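Local coordinates for protein PATF (Prochloron didemni, PDB 4BG2) that is probably a prenyltransferase-like protein of patellamide (cyanobactin) biosynthesis, built on a ten-stranded antiparallel barrel ringed by helices, at residues G46-G58 / E294-C306. Numbering follows the deposited sequence.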
loop_
_atom_site.group_PDB
_atom_site.type_symbol
_atom_site.label_atom_id
_atom_site.label_comp_id
_atom_site.label_asym_id
_atom_site.label_seq_id
_atom_site.Cartn_x
_atom_site.Cartn_y
_atom_site.Cartn_z
ATOM N N GLY A 46 4.238 -2.399 19.764
ATOM C CA GLY A 46 5.566 -2.465 19.162
ATOM C C GLY A 46 5.836 -1.261 18.279
ATOM O O GLY A 46 5.213 -0.226 18.424
ATOM N N SER A 47 6.765 -1.411 17.350
ATOM C CA SER A 47 7.166 -0.320 16.486
ATOM C C SER A 47 6.443 -0.479 15.156
ATOM O O SER A 47 6.407 -1.576 14.596
ATOM C CB SER A 47 8.680 -0.374 16.277
ATOM O OG SER A 47 9.117 0.706 15.479
ATOM N N CYS A 48 5.893 0.623 14.658
ATOM C CA CYS A 48 5.167 0.659 13.402
ATOM C C CYS A 48 5.836 1.534 12.356
ATOM O O CYS A 48 6.566 2.466 12.674
ATOM C CB CYS A 48 3.765 1.199 13.640
ATOM S SG CYS A 48 2.663 0.033 14.485
ATOM N N SER A 49 5.559 1.218 11.099
ATOM C CA SER A 49 5.832 2.122 10.002
ATOM C C SER A 49 4.518 2.722 9.518
ATOM O O SER A 49 3.480 2.051 9.500
ATOM C CB SER A 49 6.586 1.407 8.875
ATOM O OG SER A 49 5.686 0.937 7.903
ATOM N N VAL A 50 4.540 4.004 9.192
ATOM C CA VAL A 50 3.382 4.674 8.647
ATOM C C VAL A 50 3.707 5.064 7.231
ATOM O O VAL A 50 4.680 5.805 6.996
ATOM C CB VAL A 50 3.008 5.942 9.436
ATOM C CG1 VAL A 50 1.809 6.631 8.793
ATOM C CG2 VAL A 50 2.746 5.619 10.899
ATOM N N GLU A 51 2.948 4.529 6.281
ATOM C CA GLU A 51 3.164 4.830 4.864
ATOM C C GLU A 51 2.047 5.723 4.405
ATOM O O GLU A 51 0.922 5.255 4.205
ATOM C CB GLU A 51 3.191 3.563 3.995
ATOM C CG GLU A 51 3.705 3.826 2.571
ATOM C CD GLU A 51 3.990 2.551 1.760
ATOM O OE1 GLU A 51 3.315 1.539 1.993
ATOM O OE2 GLU A 51 4.870 2.564 0.852
ATOM N N SER A 52 2.336 7.009 4.290
ATOM C CA SER A 52 1.368 7.986 3.824
ATOM C C SER A 52 1.509 8.145 2.298
ATOM O O SER A 52 2.574 7.921 1.741
ATOM C CB SER A 52 1.600 9.342 4.506
ATOM O OG SER A 52 1.662 9.242 5.924
ATOM N N SER A 53 0.464 8.597 1.633
ATOM C CA SER A 53 0.570 8.868 0.209
ATOM C C SER A 53 -0.402 9.943 -0.266
ATOM O O SER A 53 -1.336 10.350 0.457
ATOM C CB SER A 53 0.373 7.575 -0.569
ATOM O OG SER A 53 -0.930 7.055 -0.367
ATOM N N CYS A 54 -0.146 10.417 -1.471
ATOM C CA CYS A 54 -1.024 11.340 -2.169
ATOM C C CYS A 54 -1.301 10.792 -3.536
ATOM O O CYS A 54 -0.374 10.473 -4.294
ATOM C CB CYS A 54 -0.385 12.709 -2.298
ATOM S SG CYS A 54 -0.080 13.505 -0.711
ATOM N N GLN A 55 -2.573 10.627 -3.848
ATOM C CA GLN A 55 -2.973 10.253 -5.208
ATOM C C GLN A 55 -3.182 11.540 -5.970
ATOM O O GLN A 55 -3.992 12.385 -5.571
ATOM C CB GLN A 55 -4.249 9.436 -5.206
ATOM C CG GLN A 55 -4.726 9.009 -6.581
ATOM C CD GLN A 55 -5.782 7.930 -6.476
ATOM O OE1 GLN A 55 -6.926 8.201 -6.105
ATOM N NE2 GLN A 55 -5.399 6.699 -6.773
ATOM N N VAL A 56 -2.446 11.678 -7.067
ATOM C CA VAL A 56 -2.528 12.861 -7.900
ATOM C C VAL A 56 -3.239 12.562 -9.210
ATOM O O VAL A 56 -2.957 11.555 -9.872
ATOM C CB VAL A 56 -1.125 13.415 -8.186
ATOM C CG1 VAL A 56 -1.209 14.599 -9.139
ATOM C CG2 VAL A 56 -0.439 13.819 -6.871
ATOM N N GLU A 57 -4.119 13.481 -9.610
ATOM C CA GLU A 57 -4.860 13.337 -10.859
ATOM C C GLU A 57 -4.955 14.711 -11.519
ATOM O O GLU A 57 -5.853 15.500 -11.222
ATOM C CB GLU A 57 -6.239 12.732 -10.572
ATOM C CG GLU A 57 -6.657 11.667 -11.566
ATOM C CD GLU A 57 -7.955 10.976 -11.186
ATOM O OE1 GLU A 57 -9.020 11.504 -11.591
ATOM O OE2 GLU A 57 -7.905 9.907 -10.519
ATOM N N GLY A 58 -3.973 15.008 -12.362
ATOM C CA GLY A 58 -3.836 16.329 -12.927
ATOM C C GLY A 58 -3.546 17.347 -11.838
ATOM O O GLY A 58 -2.481 17.315 -11.213
ATOM N N GLU A 294 1.181 12.995 -14.574
ATOM C CA GLU A 294 -0.029 13.711 -14.179
ATOM C C GLU A 294 -0.927 12.845 -13.282
ATOM O O GLU A 294 -1.669 13.371 -12.442
ATOM C CB GLU A 294 -0.803 14.137 -15.433
ATOM C CG GLU A 294 -0.109 15.230 -16.256
ATOM C CD GLU A 294 -0.380 16.673 -15.781
ATOM O OE1 GLU A 294 -1.100 16.924 -14.764
ATOM O OE2 GLU A 294 0.156 17.594 -16.428
ATOM N N ASN A 295 -0.870 11.530 -13.492
ATOM C CA ASN A 295 -1.714 10.584 -12.814
ATOM C C ASN A 295 -0.851 9.508 -12.172
ATOM O O ASN A 295 -0.270 8.672 -12.866
ATOM C CB ASN A 295 -2.696 9.970 -13.797
ATOM C CG ASN A 295 -3.602 11.008 -14.425
ATOM O OD1 ASN A 295 -4.443 11.587 -13.750
ATOM N ND2 ASN A 295 -3.426 11.257 -15.724
ATOM N N PHE A 296 -0.761 9.553 -10.849
ATOM C CA PHE A 296 0.162 8.700 -10.111
ATOM C C PHE A 296 -0.116 8.800 -8.631
ATOM O O PHE A 296 -0.838 9.680 -8.185
ATOM C CB PHE A 296 1.639 9.087 -10.370
ATOM C CG PHE A 296 1.984 10.476 -9.930
ATOM C CD1 PHE A 296 1.688 11.565 -10.746
ATOM C CD2 PHE A 296 2.588 10.701 -8.703
ATOM C CE1 PHE A 296 1.985 12.851 -10.334
ATOM C CE2 PHE A 296 2.866 11.990 -8.278
ATOM C CZ PHE A 296 2.587 13.063 -9.110
ATOM N N CYS A 297 0.486 7.890 -7.883
ATOM C CA CYS A 297 0.478 7.933 -6.430
ATOM C C CYS A 297 1.886 8.028 -5.907
ATOM O O CYS A 297 2.768 7.351 -6.402
ATOM C CB CYS A 297 -0.147 6.661 -5.879
ATOM S SG CYS A 297 -1.917 6.679 -5.973
ATOM N N PHE A 298 2.091 8.867 -4.906
ATOM C CA PHE A 298 3.396 9.085 -4.300
ATOM C C PHE A 298 3.323 8.653 -2.813
ATOM O O PHE A 298 2.588 9.228 -2.029
ATOM C CB PHE A 298 3.696 10.566 -4.439
ATOM C CG PHE A 298 5.142 10.943 -4.223
ATOM C CD1 PHE A 298 5.847 10.502 -3.119
ATOM C CD2 PHE A 298 5.766 11.808 -5.109
ATOM C CE1 PHE A 298 7.178 10.878 -2.917
ATOM C CE2 PHE A 298 7.085 12.207 -4.907
ATOM C CZ PHE A 298 7.799 11.731 -3.814
ATOM N N TYR A 299 4.138 7.677 -2.447
ATOM C CA TYR A 299 4.136 7.066 -1.118
ATOM C C TYR A 299 5.430 7.457 -0.432
ATOM O O TYR A 299 6.456 7.539 -1.080
ATOM C CB TYR A 299 4.093 5.538 -1.269
ATOM C CG TYR A 299 2.782 4.991 -1.736
ATOM C CD1 TYR A 299 2.462 4.893 -3.080
ATOM C CD2 TYR A 299 1.815 4.580 -0.798
ATOM C CE1 TYR A 299 1.216 4.376 -3.491
ATOM C CE2 TYR A 299 0.592 4.071 -1.200
ATOM C CZ TYR A 299 0.296 3.969 -2.527
ATOM O OH TYR A 299 -0.950 3.480 -2.874
ATOM N N TYR A 300 5.380 7.700 0.869
ATOM C CA TYR A 300 6.574 7.800 1.679
ATOM C C TYR A 300 6.323 7.100 3.013
ATOM O O TYR A 300 5.195 7.114 3.521
ATOM C CB TYR A 300 7.016 9.262 1.851
ATOM C CG TYR A 300 6.069 10.140 2.614
ATOM C CD1 TYR A 300 5.026 10.784 1.977
ATOM C CD2 TYR A 300 6.242 10.356 3.966
ATOM C CE1 TYR A 300 4.167 11.610 2.679
ATOM C CE2 TYR A 300 5.396 11.189 4.670
ATOM C CZ TYR A 300 4.353 11.798 4.025
ATOM O OH TYR A 300 3.498 12.595 4.741
ATOM N N ASP A 301 7.382 6.513 3.572
ATOM C CA ASP A 301 7.317 5.620 4.716
ATOM C C ASP A 301 8.138 6.198 5.849
ATOM O O ASP A 301 9.305 6.581 5.650
ATOM C CB ASP A 301 7.857 4.249 4.305
ATOM C CG ASP A 301 7.640 3.156 5.368
ATOM O OD1 ASP A 301 6.781 3.297 6.270
ATOM O OD2 ASP A 301 8.336 2.113 5.283
ATOM N N GLN A 302 7.523 6.289 7.029
ATOM C CA GLN A 302 8.170 6.801 8.220
ATOM C C GLN A 302 8.087 5.773 9.347
ATOM O O GLN A 302 7.040 5.120 9.532
ATOM C CB GLN A 302 7.526 8.119 8.631
ATOM C CG GLN A 302 7.782 9.241 7.635
ATOM C CD GLN A 302 7.042 10.515 7.988
ATOM O OE1 GLN A 302 5.822 10.554 7.910
ATOM N NE2 GLN A 302 7.775 11.566 8.343
ATOM N N TRP A 303 9.194 5.609 10.076
ATOM C CA TRP A 303 9.291 4.628 11.154
ATOM C C TRP A 303 9.204 5.345 12.500
ATOM O O TRP A 303 9.919 6.314 12.753
ATOM C CB TRP A 303 10.566 3.756 11.014
ATOM C CG TRP A 303 10.469 2.736 9.836
ATOM C CD1 TRP A 303 9.759 2.898 8.653
ATOM C CD2 TRP A 303 11.113 1.440 9.730
ATOM N NE1 TRP A 303 9.908 1.788 7.855
ATOM C CE2 TRP A 303 10.732 0.884 8.479
ATOM C CE3 TRP A 303 11.964 0.696 10.567
ATOM C CZ2 TRP A 303 11.173 -0.378 8.054
ATOM C CZ3 TRP A 303 12.407 -0.552 10.138
ATOM C CH2 TRP A 303 12.006 -1.077 8.893
ATOM N N ASP A 304 8.313 4.858 13.372
ATOM C CA ASP A 304 7.989 5.573 14.607
ATOM C C ASP A 304 9.065 5.545 15.681
ATOM O O ASP A 304 8.891 6.133 16.730
ATOM C CB ASP A 304 6.636 5.114 15.163
ATOM C CG ASP A 304 6.650 3.671 15.670
ATOM O OD1 ASP A 304 7.731 3.061 15.872
ATOM O OD2 ASP A 304 5.539 3.154 15.906
ATOM N N GLU A 305 10.169 4.856 15.432
ATOM C CA GLU A 305 11.341 4.961 16.292
ATOM C C GLU A 305 12.277 6.103 15.873
ATOM O O GLU A 305 13.265 6.343 16.544
ATOM C CB GLU A 305 12.101 3.632 16.294
ATOM C CG GLU A 305 11.217 2.436 16.637
ATOM C CD GLU A 305 11.557 1.787 17.953
ATOM O OE1 GLU A 305 11.480 2.505 18.978
ATOM O OE2 GLU A 305 11.870 0.559 17.962
ATOM N N CYS A 306 11.976 6.806 14.779
ATOM C CA CYS A 306 12.753 7.991 14.384
ATOM C C CYS A 306 12.207 9.199 15.131
ATOM O O CYS A 306 12.844 9.693 16.055
ATOM C CB CYS A 306 12.675 8.250 12.882
ATOM S SG CYS A 306 13.336 9.880 12.367
HETATM O O HOH W 1 4.426 8.591 6.643
#
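The first and last strands of the barrel, 48-57 and 295-303, pair antiparallel here and close it, with backbone hydrogen bonds in both directions from Val50–Gln302 to Val56–Phe296. On the face carrying Ser49, Glu51, Ser53, Tyr299 and Asp301, Ser49 OG donates to the syn lone pair of Asp301 OD1 at 3.1 Å. The other oxygen, Asp301 OD2, takes Trp303 NE1 at 3.0 Å from above the carboxylate plane, while lying in the plane of the indole. Replacing Asp301 with an alanine would probably leave Ser49 OG and Trp303 NE1 without these acceptors and let the indole turn. Further along, Ser53 CB sits over one face of the Tyr299 ring, 3.7 Å from its centroid; Ser53 OG bonds to Arg65 on the next strand. On the opposite face of the sheet, Val56 CB lies over one face of the Phe296 ring, 4.0 Å from its centroid, a CH-pi contact. With chi1 at 62°, Phe296 CG stands between its backbone N and carbonyl carbon, which brings the ring alongside the valine. A water bridges Val50 O, Ser52 OG and Gln302 OE1. Just past the strand, Asp304 receives Ser47 OG on OD1 at 2.8 Å and Cys48 N on OD2 at 2.8 Å; Arg15 adds a salt bridge to OD2. The Cys275–Cys306 disulfide ties down the end of the modelled chain. This pairing of first and last strands closes a ten-stranded antiparallel barrel consistent with the PT barrel of ABBA prenyltransferases.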